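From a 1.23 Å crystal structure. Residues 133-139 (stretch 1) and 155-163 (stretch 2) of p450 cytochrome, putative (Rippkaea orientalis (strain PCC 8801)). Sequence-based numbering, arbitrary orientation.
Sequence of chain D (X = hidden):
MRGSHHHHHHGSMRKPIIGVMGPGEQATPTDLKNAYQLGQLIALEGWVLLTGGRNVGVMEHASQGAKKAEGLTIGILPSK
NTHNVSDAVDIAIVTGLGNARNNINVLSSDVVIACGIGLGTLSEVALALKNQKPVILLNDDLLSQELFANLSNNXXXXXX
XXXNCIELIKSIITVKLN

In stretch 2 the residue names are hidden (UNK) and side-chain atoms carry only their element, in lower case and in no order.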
ATOM      1  N   LYS D 133      17.870   3.277   6.793  1.00 26.84           N
ATOM      2  CA  LYS D 133      17.498   3.316   8.200  1.00 26.93           C
ATOM      3  C   LYS D 133      18.568   2.572   8.986  1.00 26.43           C
ATOM      4  O   LYS D 133      19.085   1.563   8.536  1.00 28.79           O
ATOM      5  CB  LYS D 133      16.143   2.634   8.438  1.00 28.72           C
ATOM      6  CG  LYS D 133      14.939   3.451   7.986  1.00 31.48           C
ATOM      7  CD  LYS D 133      14.767   4.629   8.972  1.00 35.81           C
ATOM      8  CE  LYS D 133      13.452   5.314   8.844  1.00 36.96           C
ATOM      9  NZ  LYS D 133      13.461   6.499   9.680  1.00 38.65           N
ATOM     10  N   PRO D 134      18.875   3.014  10.229  1.00 27.75           N
ATOM     11  CA  PRO D 134      19.780   2.260  11.088  1.00 27.61           C
ATOM     12  C   PRO D 134      19.162   0.922  11.488  1.00 27.71           C
ATOM     13  O   PRO D 134      17.972   0.872  11.893  1.00 26.10           O
ATOM     14  CB  PRO D 134      19.959   3.148  12.337  1.00 29.74           C
ATOM     15  CG  PRO D 134      19.497   4.484  11.907  1.00 30.39           C
ATOM     16  CD  PRO D 134      18.426   4.262  10.841  1.00 29.32           C
ATOM     17  N   VAL D 135      19.966  -0.130  11.371  1.00 24.82           N
ATOM     18  CA  VAL D 135      19.524  -1.500  11.659  1.00 24.84           C
ATOM     19  C   VAL D 135      20.505  -2.142  12.612  1.00 25.97           C
ATOM     20  O   VAL D 135      21.704  -2.102  12.369  1.00 26.10           O
ATOM     21  CB  VAL D 135      19.369  -2.357  10.405  1.00 26.72           C
ATOM     22  CG1 VAL D 135      19.042  -3.798  10.774  1.00 28.57           C
ATOM     23  CG2 VAL D 135      18.328  -1.779   9.479  1.00 28.74           C
ATOM     24  N   ILE D 136      19.941  -2.756  13.665  1.00 25.26           N
ATOM     25  CA  ILE D 136      20.720  -3.554  14.618  1.00 25.19           C
ATOM     26  C   ILE D 136      20.267  -4.994  14.509  1.00 24.28           C
ATOM     27  O   ILE D 136      19.062  -5.273  14.657  1.00 26.78           O
ATOM     28  CB  ILE D 136      20.547  -3.035  16.045  1.00 25.97           C
ATOM     29  CG1 ILE D 136      20.963  -1.573  16.155  1.00 28.05           C
ATOM     30  CG2 ILE D 136      21.299  -3.920  17.009  1.00 28.33           C
ATOM     31  CD1 ILE D 136      20.582  -0.930  17.483  1.00 29.60           C
ATOM     32  N   LEU D 137      21.210  -5.902  14.294  1.00 26.33           N
ATOM     33  CA  LEU D 137      20.920  -7.345  14.294  1.00 26.17           C
ATOM     34  C   LEU D 137      21.272  -7.926  15.656  1.00 27.71           C
ATOM     35  O   LEU D 137      22.386  -7.774  16.122  1.00 29.70           O
ATOM     36  CB  LEU D 137      21.725  -8.031  13.192  1.00 27.63           C
ATOM     37  CG  LEU D 137      21.542  -7.439  11.787  1.00 27.36           C
ATOM     38  CD1 LEU D 137      22.428  -8.208  10.793  1.00 30.82           C
ATOM     39  CD2 LEU D 137      20.107  -7.490  11.360  1.00 29.69           C
ATOM     40  N   LEU D 138      20.320  -8.635  16.213  1.00 27.92           N
ATOM     41  CA  LEU D 138      20.502  -9.386  17.487  1.00 27.60           C
ATOM     42  C   LEU D 138      20.107 -10.835  17.213  1.00 28.10           C
ATOM     43  O   LEU D 138      18.920 -11.196  17.305  1.00 28.25           O
ATOM     44  CB  LEU D 138      19.685  -8.707  18.592  1.00 29.14           C
ATOM     45  CG  LEU D 138      19.841  -9.355  19.949  1.00 30.65           C
ATOM     46  CD1 LEU D 138      21.203  -9.111  20.547  1.00 34.18           C
ATOM     47  CD2 LEU D 138      18.786  -8.780  20.857  1.00 32.36           C
ATOM     48  N   ASN D 139      21.073 -11.619  16.727  1.00 31.00           N
ATOM     49  CA  ASN D 139      20.782 -12.994  16.305  1.00 33.74           C
ATOM     50  C   ASN D 139      22.057 -13.801  16.275  1.00 38.97           C
ATOM     51  O   ASN D 139      23.146 -13.232  16.452  1.00 42.02           O
ATOM     52  CB  ASN D 139      20.071 -13.056  14.951  1.00 32.20           C
ATOM     53  CG  ASN D 139      20.906 -12.613  13.780  1.00 33.51           C
ATOM     54  OD1 ASN D 139      22.069 -13.013  13.639  1.00 41.54           O
ATOM     55  ND2 ASN D 139      20.317 -11.736  12.997  1.00 38.28           N
ATOM     56  N   UNK D 155      26.996  -0.735   6.993  1.00 34.42           N
ATOM     57  CA  UNK D 155      26.183   0.229   7.789  1.00 36.17           C
ATOM     58  C   UNK D 155      25.336  -0.484   8.864  1.00 38.66           C
ATOM     59  O   UNK D 155      24.999   0.120   9.823  1.00 44.71           O
ATOM     60  c   UNK D 155      27.272   2.818   6.771  1.00 51.27           C
ATOM     61  o   UNK D 155      26.878   3.643   7.606  1.00 57.69           O
ATOM     62  c   UNK D 155      26.283   1.975   5.977  1.00 41.17           C
ATOM     63  n   UNK D 155      28.568   2.566   6.581  1.00 52.76           N
ATOM     64  c   UNK D 155      25.373   1.123   6.848  1.00 39.33           C
ATOM     65  N   UNK D 156      25.047  -1.741   8.702  1.00 35.41           N
ATOM     66  CA  UNK D 156      24.313  -2.528   9.706  1.00 30.05           C
ATOM     67  C   UNK D 156      25.163  -2.695  10.975  1.00 31.72           C
ATOM     68  O   UNK D 156      26.372  -2.805  10.916  1.00 31.68           O
ATOM     69  c   UNK D 156      25.096  -4.779   8.882  1.00 34.98           C
ATOM     70  c   UNK D 156      22.845  -4.533   9.864  1.00 31.30           C
ATOM     71  c   UNK D 156      23.914  -3.861   9.067  1.00 31.55           C
ATOM     72  N   UNK D 157      24.509  -2.717  12.117  1.00 30.74           N
ATOM     73  CA  UNK D 157      25.165  -2.956  13.429  1.00 33.29           C
ATOM     74  C   UNK D 157      24.813  -4.348  13.941  1.00 32.22           C
ATOM     75  O   UNK D 157      23.692  -4.793  13.745  1.00 32.81           O
ATOM     76  c   UNK D 157      25.427  -0.621  14.342  1.00 48.21           C
ATOM     77  c   UNK D 157      23.656   2.021  12.337  1.00 55.44           C
ATOM     78  c   UNK D 157      25.899   1.551  13.843  1.00 56.96           C
ATOM     79  n   UNK D 157      26.905   1.048  14.628  1.00 59.23           N
ATOM     80  c   UNK D 157      24.597   3.027  12.539  1.00 64.06           C
ATOM     81  c   UNK D 157      25.743   2.809  13.279  1.00 61.17           C
ATOM     82  c   UNK D 157      26.606  -0.251  14.936  1.00 53.00           C
ATOM     83  c   UNK D 157      23.803   0.778  12.911  1.00 45.30           C
ATOM     84  c   UNK D 157      24.942   0.531  13.666  1.00 47.90           C
ATOM     85  c   UNK D 157      24.707  -1.925  14.454  1.00 38.83           C
ATOM     86  N   UNK D 158      25.757  -4.993  14.589  1.00 32.94           N
ATOM     87  CA  UNK D 158      25.581  -6.322  15.205  1.00 33.88           C
ATOM     88  C   UNK D 158      25.651  -6.149  16.724  1.00 33.05           C
ATOM     89  O   UNK D 158      26.678  -5.729  17.230  1.00 36.10           O
ATOM     90  c   UNK D 158      26.329  -8.702  15.296  1.00 37.77           C
ATOM     91  c   UNK D 158      26.784  -7.318  13.218  1.00 43.77           C
ATOM     92  c   UNK D 158      26.649  -7.321  14.741  1.00 38.27           C
ATOM     93  c   UNK D 158      25.581  -7.743  12.491  1.00 38.79           C
ATOM     94  N   UNK D 159      24.567  -6.468  17.416  1.00 32.30           N
ATOM     95  CA  UNK D 159      24.521  -6.330  18.878  1.00 32.85           C
ATOM     96  C   UNK D 159      24.845  -7.652  19.548  1.00 34.18           C
ATOM     97  O   UNK D 159      24.536  -8.718  19.017  1.00 35.79           O
ATOM     98  c   UNK D 159      23.174  -5.834  19.357  1.00 31.52           C
ATOM     99  N   UNK D 160      25.366  -7.554  20.764  1.00 37.55           N
ATOM    100  CA  UNK D 160      25.741  -8.726  21.584  1.00 41.68           C
ATOM    101  C   UNK D 160      24.645  -9.077  22.597  1.00 39.13           C
ATOM    102  O   UNK D 160      24.686 -10.181  23.137  1.00 44.87           O
ATOM    103  c   UNK D 160      27.065  -8.470  22.294  1.00 42.60           C
ATOM    104  o   UNK D 160      27.019  -7.238  23.028  1.00 45.22           O
ATOM    105  N   UNK D 161      23.726  -8.172  22.872  1.00 34.60           N
ATOM    106  CA  UNK D 161      22.723  -8.342  23.938  1.00 34.05           C
ATOM    107  C   UNK D 161      21.665  -7.276  23.806  1.00 32.54           C
ATOM    108  O   UNK D 161      21.857  -6.282  23.121  1.00 31.76           O
ATOM    109  o   UNK D 161      23.798  -6.874  25.496  1.00 37.94           O
ATOM    110  c   UNK D 161      23.367  -8.212  25.301  1.00 33.46           C
ATOM    111  N   UNK D 162      20.503  -7.419  24.479  1.00 33.55           N
ATOM    112  CA  UNK D 162      19.521  -6.343  24.537  1.00 32.17           C
ATOM    113  C   UNK D 162      20.116  -5.034  25.053  1.00 31.81           C
ATOM    114  O   UNK D 162      19.845  -3.986  24.482  1.00 30.97           O
ATOM    115  c   UNK D 162      18.532  -8.394  25.173  1.00 33.63           C
ATOM    116  c   UNK D 162      18.432  -6.932  25.444  1.00 34.84           C
ATOM    117  c   UNK D 162      20.019  -8.653  25.113  1.00 34.26           C
ATOM    118  N   UNK D 163      20.888  -5.097  26.132  1.00 33.34           N
ATOM    119  CA  UNK D 163      21.522  -3.885  26.677  1.00 36.16           C
ATOM    120  C   UNK D 163      22.401  -3.208  25.623  1.00 33.82           C
ATOM    121  O   UNK D 163      22.399  -1.986  25.516  1.00 36.52           O
ATOM    122  o   UNK D 163      21.313  -6.986  28.080  1.00 45.09           O
ATOM    123  c   UNK D 163      21.453  -4.724  29.075  1.00 42.63           C
ATOM    124  c   UNK D 163      20.922  -6.170  29.015  1.00 55.57           C
ATOM    125  o   UNK D 163      20.091  -6.503  29.928  1.00 69.38           O
ATOM    126  c   UNK D 163      22.321  -4.256  27.944  1.00 38.15           C
TER
HETATM  127  O   HOH W   1      22.228   0.311   9.851  1.00 38.67           O
HETATM  128  O   HOH W   2      23.635 -10.549  17.208  1.00 60.16           O

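Position 155 carries three carbons in a chain, the third bearing one oxygen and one nitrogen: a terminal amide. The side chain makes no contact with stretch 1 and lies exposed, as a polar group readily does. This is Gln155. Its backbone serves the contact instead, for water 1 donates to Gln155 O (2.8 Å) and accepts from Val135 N (2.8 Å), extending the link between the two stretches through water.

At position 156 one carbon carries two more, three in all, with no heteroatom. One branch tip lies near Val135 and Leu137. The fork at the first carbon identifies Val156, whose CG2 is 3.7 Å from Leu137 CG and 4.0 Å from Val135 CG1. A compact apolar group fits this buried site against two aliphatic neighbours.

Position 157 has one carbon followed by fused five- and six-membered rings holding eight carbons and one nitrogen, an indole. A six-membered-ring carbon lies by Pro134 CB and the first carbon by Ile136 CG1. This is Trp157. Its CZ3 is 3.9 Å from Pro134 CB, while its CB lies 4.1 Å from Ile136 CG1, so the large side chain reaches along two residues of stretch 1. The backbone is equally engaged: Trp157 N donates to Val135 O (2.9 Å), and Trp157 O accepts from Leu137 N (2.8 Å). The same oxygen receives a CA-H...O contact from Ile136 CA at 3.3 Å, typical of neighbouring strands.

Four carbons at position 158 fork at the first, with one arm two carbons long, its end near Leu137 CD1. This is Ile158, on the same sheet face as Leu137; its longer arm brings CD1 to 3.6 Å from Leu137 CD1. Branching at CB suits a strand, and the long arm gives an otherwise exposed residue an apolar neighbour.

Position 159 has a single carbon, CB, 3.6 Å from Ile136 CG2 and 4.0 Å from Leu138 CD1. It is Ala159. Its CB points toward stretch 1, where a methyl group suffices to meet both residues. Ala159 N donates to Leu137 O (2.9 Å), and Ala159 O accepts from water 2 (2.7 Å), which in turn accepts from Asn139 N (2.8 Å).

At position 160 there is one carbon and one oxygen, and the CA-to-CB bond points away from stretch 1: Ser160, a small polar residue at an exposed turn. Position 161 has the same two atoms, its CA-to-CB bond also pointing away. It is Ser161, the N-cap, whose hydroxyl caps a backbone N just past the stretch. Its own N sits 3.6 Å from Leu138 CD1, buried without a polar partner.

At position 162 three carbons close a ring onto the backbone N, one of them near Leu138 CD2, giving Pro162. Lacking an N-H, proline suits the first turn of a helix; its CG is 4.3 Å from Leu138 CD2. Position 163 has three carbons, the third bearing two oxygens: Glu163, exposed and out of reach.

The contact is a parallel strand pairing. Three nearly straight hydrogen bonds, with angles of 169° to 170°, join the backbones, while apolar side chains pack beside them: Ile136 and Trp157 occupy one face, Leu137 and Ile158 the other. Together the stretches bury 504 Å².

Stretch 2, residues 155-163: QVWIASSPE
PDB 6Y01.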